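Local coordinates for B12-binding domain-containing protein (Kitasatospora setae, PDB 6WTF), which probably methylates C2 of the tryptophan indole, as a cobalamin-dependent radical S-adenosylmethionine enzyme that also carries a [4Fe-4S] cluster, at residues V330-D335 and E358-L363; D335-E340 and V394-A399; L373-A378 and A402-F407. All coordinates share one frame; numbering follows the deposited sequence. Where two conformers were deposited one is given.

Overall arrangement
Of the three contacts, the one opening on strand 327-335 comes first along the chain: contact 1 closes the loop from that strand to the following helix 357-369, packing 330-335 against 358-363. Where the strand ends, 335-340 leads into the short helix 339-342, and contact 2 closes only when helix 387-398 packs against 335-340. The two contacts cross along the chain: they share Asp-335, and Ser-334 touches the Phe-397 ring. Contact 3 opens after contact 1 has closed; it pairs strand 373-378 with 402-407, and its segments alternate with those of contact 2. Together they tie two outer helices to three adjacent parallel strands, whose opposite face lines the pocket of tryptophan and the S-adenosylmethionine analogue.

Contact 1 (V330-D335 and E358-L363); sequences VNVGSD and EDTERL. With TRP (tryptophan), chain F; SA8 (S-5'-azamethionine-5'-deoxyadenosine), chain E.
Ser-334 and Thr-360 meet hydroxyl to hydroxyl, OG to OG1, in a hydrogen bond modelled at 2.5 Å, a length to take with caution; the proton's owner is not settled. Both oxygens lie anti to their own carbonyl carbons (chi1 -56° for Ser-334, -72° for Thr-360), which aims them at each other across the gap between strand and helix. Small hydroxylated residues suit this buried spot, since each gives the other a polar partner inside the protein. Next to this pair the contact becomes apolar. Leu-363 forks over Val-332, each branch facing one methyl: CD2 lies 3.9 Å from Val-332 CG1 and CD1 3.9 Å from Val-332 CG2. The same CD2 reaches Val-330 CG1 at 4.1 Å. Beta-branched valines favour the strand and give the longer leucine a compact surface to straddle. Alternation sends Asn-331 to the other face, where its ND2 comes within 3.1 Å of OXT of the bound tryptophan and is hydrogen-bonded to Glu-377. At the strand's end Asp-335 OD1 accepts a 2.7 Å hydrogen bond from O3' of the S-adenosylmethionine analogue, while Lys-346 pairs with OD2. Segment 358-363 runs nearly antiparallel (157°) to 330-335; helix 357-369 covers the outer side of the strand, which strands 304-309 and 373-380 flank.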
loop_
_atom_site.group_PDB
_atom_site.type_symbol
_atom_site.label_atom_id
_atom_site.label_comp_id
_atom_site.label_asym_id
_atom_site.label_seq_id
_atom_site.Cartn_x
_atom_site.Cartn_y
_atom_site.Cartn_z
ATOM N N VAL A 330 9.047 8.454 -11.758
ATOM C CA VAL A 330 9.462 8.333 -10.368
ATOM C C VAL A 330 8.506 9.152 -9.513
ATOM O O VAL A 330 8.281 10.335 -9.784
ATOM C CB VAL A 330 10.913 8.811 -10.154
ATOM C CG1 VAL A 330 11.276 8.764 -8.671
ATOM C CG2 VAL A 330 11.883 7.977 -10.979
ATOM N N ASN A 331 7.926 8.515 -8.503
ATOM C CA ASN A 331 7.179 9.202 -7.460
ATOM C C ASN A 331 8.100 9.335 -6.255
ATOM O O ASN A 331 8.576 8.324 -5.724
ATOM C CB ASN A 331 5.903 8.435 -7.103
ATOM C CG ASN A 331 5.094 9.105 -6.003
ATOM O OD1 ASN A 331 5.585 9.318 -4.897
ATOM N ND2 ASN A 331 3.843 9.431 -6.304
ATOM N N VAL A 332 8.374 10.574 -5.846
ATOM C CA VAL A 332 9.280 10.865 -4.740
ATOM C C VAL A 332 8.475 11.450 -3.584
ATOM O O VAL A 332 7.774 12.460 -3.743
ATOM C CB VAL A 332 10.424 11.802 -5.164
ATOM C CG1 VAL A 332 9.893 13.098 -5.768
ATOM C CG2 VAL A 332 11.333 12.090 -3.978
ATOM N N GLY A 333 8.577 10.813 -2.422
ATOM C CA GLY A 333 7.899 11.295 -1.237
ATOM C C GLY A 333 8.704 12.344 -0.499
ATOM O O GLY A 333 9.158 12.113 0.628
ATOM N N SER A 334 8.895 13.502 -1.132
ATOM C CA SER A 334 9.612 14.590 -0.476
ATOM C C SER A 334 8.860 15.060 0.763
ATOM O O SER A 334 9.476 15.402 1.780
ATOM C CB SER A 334 9.820 15.740 -1.457
ATOM O OG SER A 334 10.498 15.292 -2.617
ATOM N N ASP A 335 7.529 15.095 0.681
ATOM C CA ASP A 335 6.628 15.286 1.814
ATOM C C ASP A 335 6.654 16.699 2.398
ATOM O O ASP A 335 5.594 17.222 2.756
ATOM C CB ASP A 335 6.918 14.233 2.889
ATOM C CG ASP A 335 6.539 12.829 2.430
ATOM O OD1 ASP A 335 5.660 12.720 1.548
ATOM O OD2 ASP A 335 7.115 11.839 2.930
ATOM N N GLU A 358 17.802 19.823 -1.588
ATOM C CA GLU A 358 18.675 19.608 -2.739
ATOM C C GLU A 358 18.446 18.239 -3.353
ATOM O O GLU A 358 18.522 18.078 -4.576
ATOM C CB GLU A 358 20.146 19.730 -2.343
ATOM C CG GLU A 358 20.624 21.107 -2.026
ATOM C CD GLU A 358 21.039 21.234 -0.581
ATOM O OE1 GLU A 358 20.270 21.822 0.212
ATOM O OE2 GLU A 358 22.123 20.719 -0.236
ATOM N N ASP A 359 18.187 17.234 -2.514
ATOM C CA ASP A 359 18.020 15.878 -3.021
ATOM C C ASP A 359 16.796 15.771 -3.921
ATOM O O ASP A 359 16.855 15.148 -4.988
ATOM C CB ASP A 359 17.950 14.899 -1.850
ATOM C CG ASP A 359 19.257 14.840 -1.068
ATOM O OD1 ASP A 359 20.317 14.607 -1.693
ATOM O OD2 ASP A 359 19.228 15.048 0.164
ATOM N N THR A 360 15.680 16.387 -3.519
ATOM C CA THR A 360 14.509 16.421 -4.391
ATOM C C THR A 360 14.784 17.238 -5.650
ATOM O O THR A 360 14.384 16.843 -6.751
ATOM C CB THR A 360 13.304 16.977 -3.633
ATOM O OG1 THR A 360 12.859 16.008 -2.677
ATOM C CG2 THR A 360 12.167 17.294 -4.585
ATOM N N GLU A 361 15.462 18.380 -5.507
ATOM C CA GLU A 361 15.815 19.175 -6.677
ATOM C C GLU A 361 16.672 18.368 -7.648
ATOM O O GLU A 361 16.442 18.397 -8.862
ATOM C CB GLU A 361 16.533 20.452 -6.235
ATOM C CG GLU A 361 17.064 21.331 -7.359
ATOM C CD GLU A 361 15.979 22.035 -8.147
ATOM O OE1 GLU A 361 15.969 21.894 -9.388
ATOM O OE2 GLU A 361 15.144 22.732 -7.529
ATOM N N ARG A 362 17.655 17.631 -7.128
ATOM C CA ARG A 362 18.507 16.834 -8.000
ATOM C C ARG A 362 17.729 15.691 -8.637
ATOM O O ARG A 362 17.907 15.403 -9.824
ATOM C CB ARG A 362 19.697 16.288 -7.218
ATOM C CG ARG A 362 20.734 15.616 -8.100
ATOM C CD ARG A 362 21.418 14.490 -7.365
ATOM N NE ARG A 362 21.776 14.903 -6.018
ATOM C CZ ARG A 362 22.436 14.147 -5.150
ATOM N NH1 ARG A 362 22.823 12.923 -5.493
ATOM N NH2 ARG A 362 22.709 14.618 -3.940
ATOM N N LEU A 363 16.863 15.032 -7.863
ATOM C CA LEU A 363 16.063 13.940 -8.407
ATOM C C LEU A 363 15.215 14.424 -9.571
ATOM O O LEU A 363 15.192 13.801 -10.641
ATOM C CB LEU A 363 15.185 13.334 -7.307
ATOM C CG LEU A 363 14.312 12.120 -7.651
ATOM C CD1 LEU A 363 14.198 11.205 -6.444
ATOM C CD2 LEU A 363 12.922 12.533 -8.124
HETATM N N TRP F . 0.041 9.317 -3.933
HETATM C CA TRP F . 0.258 7.887 -4.132
HETATM C C TRP F . 0.872 7.637 -5.503
HETATM O O TRP F . 1.375 6.547 -5.784
HETATM C CB TRP F . -1.054 7.106 -3.988
HETATM C CG TRP F . -1.823 7.449 -2.743
HETATM C CD1 TRP F . -2.925 8.243 -2.658
HETATM C CD2 TRP F . -1.540 7.010 -1.406
HETATM N NE1 TRP F . -3.350 8.328 -1.354
HETATM C CE2 TRP F . -2.517 7.582 -0.564
HETATM C CE3 TRP F . -0.557 6.192 -0.841
HETATM C CZ2 TRP F . -2.539 7.365 0.813
HETATM C CZ3 TRP F . -0.583 5.975 0.532
HETATM C CH2 TRP F . -1.568 6.559 1.340
HETATM O OXT TRP F . 0.872 8.531 -6.355
HETATM N N SA8 E . 5.996 3.295 0.141
HETATM C CA SA8 E . 5.334 4.590 0.380
HETATM C C SA8 E . 3.821 4.423 0.340
HETATM O O SA8 E . 3.213 5.219 1.163
HETATM O OXT SA8 E . 3.256 3.622 -0.389
HETATM C CB SA8 E . 5.786 5.678 -0.647
HETATM C CG SA8 E . 5.681 7.086 -0.078
HETATM N ND SA8 E . 4.311 7.600 -0.023
HETATM C CE SA8 E . 3.719 7.644 -1.365
HETATM C "C5'" SA8 E . 4.236 8.867 0.699
HETATM C "C4'" SA8 E . 2.841 9.462 0.719
HETATM O "O4'" SA8 E . 1.903 8.495 1.237
HETATM C "C3'" SA8 E . 2.707 10.641 1.671
HETATM O "O3'" SA8 E . 3.169 11.845 1.071
HETATM C "C2'" SA8 E . 1.197 10.667 1.927
HETATM O "O2'" SA8 E . 0.512 11.375 0.900
HETATM C "C1'" SA8 E . 0.835 9.172 1.882
HETATM N N9 SA8 E . 0.623 8.562 3.191
HETATM C C8 SA8 E . 1.324 7.527 3.751
HETATM N N7 SA8 E . 0.924 7.201 4.958
HETATM C C5 SA8 E . -0.116 8.084 5.210
HETATM C C6 SA8 E . -0.971 8.258 6.317
HETATM N N6 SA8 E . -0.877 7.552 7.451
HETATM N N1 SA8 E . -1.927 9.210 6.228
HETATM C C2 SA8 E . -2.006 9.942 5.113
HETATM N N3 SA8 E . -1.247 9.878 4.016
HETATM C C4 SA8 E . -0.317 8.924 4.126
#

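Contact 2 (D335-E340 and V394-A399); sequences DHIRPE and VDAFMA. With SA8 (S-5'-azamethionine-5'-deoxyadenosine), chain E.
Ile-337 points its CD1 at Ala-396, whose CB it meets at 3.5 Å, end to end between loop and helix. With CG1 anti to the backbone N (chi1 -176°) and the chain extended beyond, the isoleucine reaches the helix, where the small alanine lets the two methyls come this close. Phe-397, one residue on, sets the end of its ring against the backbone of Asp-335 and His-336. The ring tip CZ lies 3.8 Å from His-336 N and approaches it obliquely, whereas Asp-335 N sits at the ring edge, near its plane. CE1 meets Ile-337 CB at 4.3 Å, again obliquely. The ring lies where the strand gives way to loop, and also touches Val-376 and Ala-378 of strand 373-380. The histidine turns from the helix segment and folds back on its own chain: ND1 accepts from Ile-337 N at 2.9 Å and from Arg-338 N at 3.2 Å, both donors somewhat tilted from the imidazole plane. Glu-385 takes the NE2 end. Asp-335 likewise turns away, toward the active site. Chemically, the contact is therefore apolar, without a hydrogen bond across it; the His-336 imidazole, bonded to two backbone N-H groups, helps to fix the loop, and two donors on ND1 imply that this nitrogen is probably unprotonated.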
loop_
_atom_site.group_PDB
_atom_site.type_symbol
_atom_site.label_atom_id
_atom_site.label_comp_id
_atom_site.label_asym_id
_atom_site.label_seq_id
_atom_site.Cartn_x
_atom_site.Cartn_y
_atom_site.Cartn_z
ATOM N N ASP A 335 7.529 15.095 0.681
ATOM C CA ASP A 335 6.628 15.286 1.814
ATOM C C ASP A 335 6.654 16.699 2.398
ATOM O O ASP A 335 5.594 17.222 2.756
ATOM C CB ASP A 335 6.918 14.233 2.889
ATOM C CG ASP A 335 6.539 12.829 2.430
ATOM O OD1 ASP A 335 5.660 12.720 1.548
ATOM O OD2 ASP A 335 7.115 11.839 2.930
ATOM N N HIS A 336 7.827 17.331 2.496
ATOM C CA HIS A 336 7.900 18.712 2.975
ATOM C C HIS A 336 9.290 19.268 2.701
ATOM O O HIS A 336 10.197 18.544 2.286
ATOM C CB HIS A 336 7.569 18.820 4.473
ATOM C CG HIS A 336 6.763 20.032 4.815
ATOM N ND1 HIS A 336 7.293 21.305 4.819
ATOM C CD2 HIS A 336 5.454 20.170 5.136
ATOM C CE1 HIS A 336 6.349 22.172 5.135
ATOM N NE2 HIS A 336 5.223 21.509 5.333
ATOM N N ILE A 337 9.456 20.565 2.983
ATOM C CA ILE A 337 10.735 21.251 2.816
ATOM C C ILE A 337 11.270 21.782 4.150
ATOM O O ILE A 337 12.485 21.812 4.373
ATOM C CB ILE A 337 10.602 22.381 1.774
ATOM C CG1 ILE A 337 11.952 23.050 1.525
ATOM C CG2 ILE A 337 9.567 23.410 2.208
ATOM C CD1 ILE A 337 11.966 23.955 0.325
ATOM N N ARG A 338 10.378 22.185 5.050
ATOM C CA ARG A 338 10.793 22.808 6.309
ATOM C C ARG A 338 11.494 21.812 7.227
ATOM O O ARG A 338 10.888 20.803 7.606
ATOM C CB ARG A 338 9.585 23.408 7.013
ATOM C CG ARG A 338 9.035 24.653 6.352
ATOM C CD ARG A 338 9.985 25.833 6.517
ATOM N NE ARG A 338 9.235 27.047 6.817
ATOM C CZ ARG A 338 9.230 28.136 6.060
ATOM N NH1 ARG A 338 8.501 29.178 6.419
ATOM N NH2 ARG A 338 9.964 28.186 4.954
ATOM N N PRO A 339 12.757 22.041 7.602
ATOM C CA PRO A 339 13.418 21.120 8.541
ATOM C C PRO A 339 12.730 21.046 9.892
ATOM O O PRO A 339 12.766 19.988 10.533
ATOM C CB PRO A 339 14.833 21.701 8.666
ATOM C CG PRO A 339 15.031 22.493 7.431
ATOM C CD PRO A 339 13.684 23.063 7.088
ATOM N N GLU A 340 12.097 22.135 10.338
ATOM C CA GLU A 340 11.339 22.094 11.584
ATOM C C GLU A 340 10.252 21.032 11.526
ATOM O O GLU A 340 9.999 20.339 12.517
ATOM C CB GLU A 340 10.728 23.466 11.881
ATOM C CG GLU A 340 11.723 24.546 12.304
ATOM C CD GLU A 340 12.499 24.189 13.566
ATOM O OE1 GLU A 340 13.683 23.801 13.452
ATOM O OE2 GLU A 340 11.918 24.286 14.673
ATOM N N VAL A 394 4.515 24.937 -0.833
ATOM C CA VAL A 394 3.867 25.038 -2.137
ATOM C C VAL A 394 4.743 25.820 -3.107
ATOM O O VAL A 394 5.019 25.365 -4.224
ATOM C CB VAL A 394 2.472 25.670 -1.998
ATOM C CG1 VAL A 394 1.925 26.043 -3.372
ATOM C CG2 VAL A 394 1.530 24.716 -1.287
ATOM N N ASP A 395 5.213 27.001 -2.688
ATOM C CA ASP A 395 6.030 27.824 -3.579
ATOM C C ASP A 395 7.270 27.069 -4.040
ATOM O O ASP A 395 7.593 27.052 -5.232
ATOM C CB ASP A 395 6.430 29.129 -2.886
ATOM C CG ASP A 395 5.247 30.035 -2.619
ATOM O OD1 ASP A 395 4.196 29.865 -3.275
ATOM O OD2 ASP A 395 5.369 30.920 -1.754
ATOM N N ALA A 396 7.965 26.415 -3.107
ATOM C CA ALA A 396 9.198 25.721 -3.461
ATOM C C ALA A 396 8.921 24.479 -4.301
ATOM O O ALA A 396 9.626 24.226 -5.285
ATOM C CB ALA A 396 9.974 25.356 -2.200
ATOM N N PHE A 397 7.908 23.688 -3.929
ATOM C CA PHE A 397 7.597 22.483 -4.697
ATOM C C PHE A 397 7.141 22.823 -6.111
ATOM O O PHE A 397 7.570 22.185 -7.076
ATOM C CB PHE A 397 6.527 21.647 -3.985
ATOM C CG PHE A 397 7.069 20.721 -2.928
ATOM C CD1 PHE A 397 8.320 20.931 -2.367
ATOM C CD2 PHE A 397 6.317 19.641 -2.491
ATOM C CE1 PHE A 397 8.811 20.078 -1.391
ATOM C CE2 PHE A 397 6.800 18.782 -1.515
ATOM C CZ PHE A 397 8.049 18.999 -0.966
ATOM N N MET A 398 6.261 23.818 -6.254
ATOM C CA MET A 398 5.745 24.152 -7.577
ATOM C C MET A 398 6.855 24.618 -8.514
ATOM O O MET A 398 6.753 24.441 -9.736
ATOM C CB MET A 398 4.657 25.221 -7.466
ATOM C CG MET A 398 3.363 24.738 -6.831
ATOM S SD MET A 398 2.567 23.415 -7.763
ATOM C CE MET A 398 1.975 24.319 -9.181
ATOM N N ALA A 399 7.921 25.204 -7.966
ATOM C CA ALA A 399 9.043 25.654 -8.781
ATOM C C ALA A 399 9.911 24.506 -9.276
ATOM O O ALA A 399 10.796 24.738 -10.106
ATOM C CB ALA A 399 9.900 26.650 -7.995
HETATM N N SA8 E . 5.996 3.295 0.141
HETATM C CA SA8 E . 5.334 4.590 0.380
HETATM C C SA8 E . 3.821 4.423 0.340
HETATM O O SA8 E . 3.213 5.219 1.163
HETATM O OXT SA8 E . 3.256 3.622 -0.389
HETATM C CB SA8 E . 5.786 5.678 -0.647
HETATM C CG SA8 E . 5.681 7.086 -0.078
HETATM N ND SA8 E . 4.311 7.600 -0.023
HETATM C CE SA8 E . 3.719 7.644 -1.365
HETATM C "C5'" SA8 E . 4.236 8.867 0.699
HETATM C "C4'" SA8 E . 2.841 9.462 0.719
HETATM O "O4'" SA8 E . 1.903 8.495 1.237
HETATM C "C3'" SA8 E . 2.707 10.641 1.671
HETATM O "O3'" SA8 E . 3.169 11.845 1.071
HETATM C "C2'" SA8 E . 1.197 10.667 1.927
HETATM O "O2'" SA8 E . 0.512 11.375 0.900
HETATM C "C1'" SA8 E . 0.835 9.172 1.882
HETATM N N9 SA8 E . 0.623 8.562 3.191
HETATM C C8 SA8 E . 1.324 7.527 3.751
HETATM N N7 SA8 E . 0.924 7.201 4.958
HETATM C C5 SA8 E . -0.116 8.084 5.210
HETATM C C6 SA8 E . -0.971 8.258 6.317
HETATM N N6 SA8 E . -0.877 7.552 7.451
HETATM N N1 SA8 E . -1.927 9.210 6.228
HETATM C C2 SA8 E . -2.006 9.942 5.113
HETATM N N3 SA8 E . -1.247 9.878 4.016
HETATM C C4 SA8 E . -0.317 8.924 4.126
#

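Contact 3 (L373-A378 and A402-F407); sequences LTMVEA and ATVTGF. With TRP (tryptophan), chain F.
Strands 373-378 and 404-407 run parallel, 4.7 Å apart at 16°, joined by regular backbone hydrogen bonds such as Val-376 N to Val-404 O (3.0 Å) and Ala-378 N to Gly-406 O (2.9 Å). With helix 387-398 between them in sequence they form a beta-alpha-beta unit of the radical SAM barrel. Where the strand pairing begins, two threonines stand in for backbone groups: Thr-374 N donates an almost straight bond to Thr-403 OG1 (2.9 Å, 171°), and Thr-403 N gives a weak one to Thr-374 OG1. A side chain with a hydroxyl so close to the backbone is well suited to this exchange. On the face turned to the helices, Val-376 CG2 packs on Ala-402 CB, and Ala-378 CB touches Phe-407 CD1 obliquely at 3.7 Å, a small residue leaving place for the ring. Val-394 and Met-398 of the helix also touch that ring. The other face meets the bound tryptophan, the probable substrate. Met-375 is fully extended (chi1 179°), crossing Val-404 and carrying CE to 3.9 Å from Gly-406 CA; the lack of a side chain at Gly-406 leaves room for that methyl as Met-375 is placed here. Asn-527 is hydrogen-bonded to Glu-377 OE1. The Glu-377 chain bends at chi2 and brings its carboxylate to the amino group of tryptophan, whose N donates to Glu-377 OE2 at 2.6 Å.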
loop_
_atom_site.group_PDB
_atom_site.type_symbol
_atom_site.label_atom_id
_atom_site.label_comp_id
_atom_site.label_asym_id
_atom_site.label_seq_id
_atom_site.Cartn_x
_atom_site.Cartn_y
_atom_site.Cartn_z
ATOM N N LEU A 373 9.367 11.019 -16.125
ATOM C CA LEU A 373 8.375 11.859 -15.474
ATOM C C LEU A 373 8.535 11.795 -13.957
ATOM O O LEU A 373 9.150 10.877 -13.404
ATOM C CB LEU A 373 6.964 11.435 -15.888
ATOM C CG LEU A 373 6.755 11.236 -17.396
ATOM C CD1 LEU A 373 5.475 10.461 -17.666
ATOM C CD2 LEU A 373 6.735 12.567 -18.133
ATOM N N THR A 374 7.985 12.799 -13.279
ATOM C CA THR A 374 8.144 12.907 -11.836
ATOM C C THR A 374 6.833 13.304 -11.178
ATOM O O THR A 374 6.095 14.152 -11.687
ATOM C CB THR A 374 9.229 13.928 -11.461
ATOM O OG1 THR A 374 9.073 15.114 -12.254
ATOM C CG2 THR A 374 10.611 13.339 -11.665
ATOM N N MET A 375 6.552 12.685 -10.041
ATOM C CA MET A 375 5.518 13.157 -9.136
ATOM C C MET A 375 6.144 13.406 -7.776
ATOM O O MET A 375 6.832 12.533 -7.236
ATOM C CB MET A 375 4.363 12.167 -9.004
ATOM C CG MET A 375 3.302 12.676 -8.037
ATOM S SD MET A 375 1.887 11.595 -7.896
ATOM C CE MET A 375 0.933 12.444 -6.640
ATOM N N VAL A 376 5.914 14.597 -7.233
ATOM C CA VAL A 376 6.455 15.002 -5.942
ATOM C C VAL A 376 5.302 15.037 -4.949
ATOM O O VAL A 376 4.293 15.717 -5.183
ATOM C CB VAL A 376 7.161 16.363 -6.029
ATOM C CG1 VAL A 376 7.668 16.794 -4.657
ATOM C CG2 VAL A 376 8.300 16.300 -7.030
ATOM N N GLU A 377 5.447 14.290 -3.853
ATOM C CA GLU A 377 4.427 14.210 -2.812
ATOM C C GLU A 377 4.660 15.273 -1.746
ATOM O O GLU A 377 5.800 15.535 -1.350
ATOM C CB GLU A 377 4.428 12.831 -2.142
ATOM C CG GLU A 377 4.238 11.640 -3.077
ATOM C CD GLU A 377 2.778 11.280 -3.299
ATOM O OE1 GLU A 377 1.897 12.089 -2.940
ATOM O OE2 GLU A 377 2.511 10.186 -3.844
ATOM N N ALA A 378 3.569 15.877 -1.280
ATOM C CA ALA A 378 3.587 16.774 -0.131
ATOM C C ALA A 378 2.469 16.371 0.820
ATOM O O ALA A 378 1.324 16.197 0.391
ATOM C CB ALA A 378 3.416 18.234 -0.560
ATOM N N ALA A 402 7.817 19.664 -11.558
ATOM C CA ALA A 402 7.553 18.234 -11.642
ATOM C C ALA A 402 6.324 17.959 -12.503
ATOM O O ALA A 402 5.429 18.799 -12.634
ATOM C CB ALA A 402 7.347 17.649 -10.248
ATOM N N THR A 403 6.281 16.757 -13.086
ATOM C CA THR A 403 5.146 16.397 -13.933
ATOM C C THR A 403 3.839 16.530 -13.167
ATOM O O THR A 403 2.890 17.161 -13.645
ATOM C CB THR A 403 5.308 14.977 -14.485
ATOM O OG1 THR A 403 6.662 14.779 -14.904
ATOM C CG2 THR A 403 4.373 14.750 -15.671
ATOM N N VAL A 404 3.780 15.967 -11.963
ATOM C CA VAL A 404 2.622 16.100 -11.088
ATOM C C VAL A 404 3.115 16.446 -9.690
ATOM O O VAL A 404 4.130 15.915 -9.227
ATOM C CB VAL A 404 1.760 14.817 -11.058
ATOM C CG1 VAL A 404 0.645 14.945 -10.023
ATOM C CG2 VAL A 404 1.167 14.523 -12.432
ATOM N N THR A 405 2.407 17.349 -9.022
ATOM C CA THR A 405 2.685 17.695 -7.632
ATOM C C THR A 405 1.431 17.409 -6.822
ATOM O O THR A 405 0.391 18.042 -7.029
ATOM C CB THR A 405 3.116 19.154 -7.504
ATOM O OG1 THR A 405 4.114 19.438 -8.494
ATOM C CG2 THR A 405 3.695 19.408 -6.120
ATOM N N GLY A 406 1.514 16.419 -5.925
ATOM C CA GLY A 406 0.371 15.976 -5.160
ATOM C C GLY A 406 0.372 16.523 -3.747
ATOM O O GLY A 406 1.260 16.213 -2.951
ATOM N N PHE A 407 -0.640 17.328 -3.435
ATOM C CA PHE A 407 -0.768 17.954 -2.121
ATOM C C PHE A 407 -1.858 17.245 -1.328
ATOM O O PHE A 407 -3.038 17.317 -1.685
ATOM C CB PHE A 407 -1.083 19.442 -2.248
ATOM C CG PHE A 407 -0.003 20.241 -2.916
ATOM C CD1 PHE A 407 1.149 20.583 -2.226
ATOM C CD2 PHE A 407 -0.145 20.667 -4.227
ATOM C CE1 PHE A 407 2.139 21.331 -2.838
ATOM C CE2 PHE A 407 0.839 21.415 -4.839
ATOM C CZ PHE A 407 1.981 21.746 -4.148
HETATM N N TRP F . 0.041 9.317 -3.933
HETATM C CA TRP F . 0.258 7.887 -4.132
HETATM C C TRP F . 0.872 7.637 -5.503
HETATM O O TRP F . 1.375 6.547 -5.784
HETATM C CB TRP F . -1.054 7.106 -3.988
HETATM C CG TRP F . -1.823 7.449 -2.743
HETATM C CD1 TRP F . -2.925 8.243 -2.658
HETATM C CD2 TRP F . -1.540 7.010 -1.406
HETATM N NE1 TRP F . -3.350 8.328 -1.354
HETATM C CE2 TRP F . -2.517 7.582 -0.564
HETATM C CE3 TRP F . -0.557 6.192 -0.841
HETATM C CZ2 TRP F . -2.539 7.365 0.813
HETATM C CZ3 TRP F . -0.583 5.975 0.532
HETATM C CH2 TRP F . -1.568 6.559 1.340
HETATM O OXT TRP F . 0.872 8.531 -6.355
#